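Local coordinates for periplasmic oligopeptide-binding protein (Burkholderia pseudomallei, PDB 3ZS6) that binds short peptides in the periplasm, probably to deliver them to an ABC transporter for uptake into the cell, at residues A[406-410]-A[493-497]. Numbering follows the deposited sequence.
Sequences WFADY and YIDMR
W406 and F407 close strand 401-407; the chain stays extended through A408 (phi/psi -56/138) and turns at D409 (-88/-14). The loop 493-497 packs beside this exit, with A408 and I494 in register (CA-CA 5.8 Å), and D495 adopts a left-handed conformation (54/45). I494, chi1 p and chi2 t, supplies the largest share of the contact (88 of 225 Å²): its CB lies 3.5 Å from A408 O, its CG2 3.9 Å from A408 CB, and its CD1 3.8 Å from D409 O. The CA-CB bond of F407 points toward the loop; with chi1 between wells at -95°, CD2 lies 3.6 Å from I494 O and CE2 3.8 Å from D495 CB. The t rotamer of D495 sets OD1 2.8 Å from R497 NH1 in a salt bridge, while OD2 pairs with R479. D409's CA-CB bond points away; OD1 hydrogen-bonds the bound peptide's backbone and OD2 Y101 OH. F407 and M496 both pack on an acidic peptide side chain, placing this pair in the ligand cleft of an OppA-type periplasmic binding protein.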
# COMPACT_ATOMS: atom_id res chain seq x y z
N TRP A 406 -3.41 -4.31 2.28
CA TRP A 406 -3.38 -3.09 1.46
C TRP A 406 -3.42 -1.86 2.36
O TRP A 406 -4.27 -1.76 3.25
CB TRP A 406 -4.57 -3.09 0.51
CG TRP A 406 -4.63 -1.95 -0.47
CD1 TRP A 406 -5.41 -0.84 -0.39
CD2 TRP A 406 -3.89 -1.84 -1.69
NE1 TRP A 406 -5.21 -0.03 -1.48
CE2 TRP A 406 -4.28 -0.62 -2.30
CE3 TRP A 406 -2.94 -2.64 -2.34
CZ2 TRP A 406 -3.75 -0.18 -3.51
CZ3 TRP A 406 -2.41 -2.20 -3.55
CH2 TRP A 406 -2.82 -0.99 -4.12
N PHE A 407 -2.49 -0.94 2.13
CA PHE A 407 -2.47 0.38 2.77
C PHE A 407 -3.09 1.38 1.80
O PHE A 407 -2.73 1.41 0.62
CB PHE A 407 -1.03 0.83 3.06
CG PHE A 407 -0.56 0.51 4.44
CD1 PHE A 407 -0.13 -0.77 4.77
CD2 PHE A 407 -0.55 1.48 5.43
CE1 PHE A 407 0.30 -1.07 6.05
CE2 PHE A 407 -0.12 1.19 6.72
CZ PHE A 407 0.30 -0.08 7.03
N ALA A 408 -4.01 2.20 2.29
CA ALA A 408 -4.62 3.22 1.45
C ALA A 408 -3.53 4.11 0.83
O ALA A 408 -2.58 4.49 1.51
CB ALA A 408 -5.58 4.07 2.27
N ASP A 409 -3.68 4.45 -0.45
CA ASP A 409 -2.75 5.36 -1.13
C ASP A 409 -3.20 6.81 -0.95
O ASP A 409 -2.45 7.75 -1.22
CB ASP A 409 -2.66 5.06 -2.63
CG ASP A 409 -1.91 3.76 -2.94
OD1 ASP A 409 -1.06 3.35 -2.12
OD2 ASP A 409 -2.18 3.15 -3.99
N TYR A 410 -4.44 6.96 -0.50
CA TYR A 410 -5.06 8.26 -0.28
C TYR A 410 -6.35 8.00 0.48
O TYR A 410 -6.83 6.87 0.51
CB TYR A 410 -5.37 8.96 -1.61
CG TYR A 410 -6.07 8.10 -2.63
CD1 TYR A 410 -7.46 8.01 -2.66
CD2 TYR A 410 -5.35 7.36 -3.56
CE1 TYR A 410 -8.11 7.21 -3.60
CE2 TYR A 410 -5.98 6.56 -4.50
CZ TYR A 410 -7.36 6.49 -4.52
OH TYR A 410 -7.99 5.69 -5.46
N TYR A 493 -2.58 8.71 8.94
CA TYR A 493 -3.32 7.45 8.89
C TYR A 493 -2.93 6.48 7.75
O TYR A 493 -3.24 5.29 7.82
CB TYR A 493 -4.83 7.73 8.86
CG TYR A 493 -5.30 8.58 10.03
CD1 TYR A 493 -5.19 8.10 11.34
CD2 TYR A 493 -5.82 9.84 9.84
CE1 TYR A 493 -5.61 8.88 12.42
CE2 TYR A 493 -6.24 10.63 10.91
CZ TYR A 493 -6.13 10.14 12.20
OH TYR A 493 -6.55 10.91 13.26
N ILE A 494 -2.27 6.97 6.71
CA ILE A 494 -1.80 6.05 5.68
C ILE A 494 -0.34 5.68 5.89
O ILE A 494 0.26 4.98 5.09
CB ILE A 494 -2.06 6.56 4.25
CG1 ILE A 494 -1.15 7.72 3.88
CG2 ILE A 494 -3.53 6.93 4.06
CD1 ILE A 494 -1.25 8.10 2.40
N ASP A 495 0.23 6.15 7.00
CA ASP A 495 1.59 5.82 7.39
C ASP A 495 2.63 6.10 6.31
O ASP A 495 3.51 5.28 6.03
CB ASP A 495 1.70 4.36 7.88
CG ASP A 495 3.06 4.08 8.55
OD1 ASP A 495 3.73 5.03 9.01
OD2 ASP A 495 3.45 2.91 8.61
N MET A 496 2.52 7.28 5.69
CA MET A 496 3.52 7.73 4.75
C MET A 496 4.34 8.83 5.41
O MET A 496 4.05 10.04 5.29
CB MET A 496 2.88 8.20 3.44
CG MET A 496 2.58 7.06 2.43
SD MET A 496 4.07 6.27 1.75
CE MET A 496 4.01 4.61 2.44
N ARG A 497 5.36 8.41 6.15
CA ARG A 497 6.13 9.32 6.99
C ARG A 497 7.56 9.45 6.48
O ARG A 497 8.39 8.57 6.70
CB ARG A 497 6.11 8.82 8.45
CG ARG A 497 4.70 8.76 9.09
CD ARG A 497 4.73 8.04 10.44
NE ARG A 497 3.63 8.43 11.33
CZ ARG A 497 2.52 7.72 11.54
NH1 ARG A 497 2.33 6.56 10.90
NH2 ARG A 497 1.59 8.17 12.37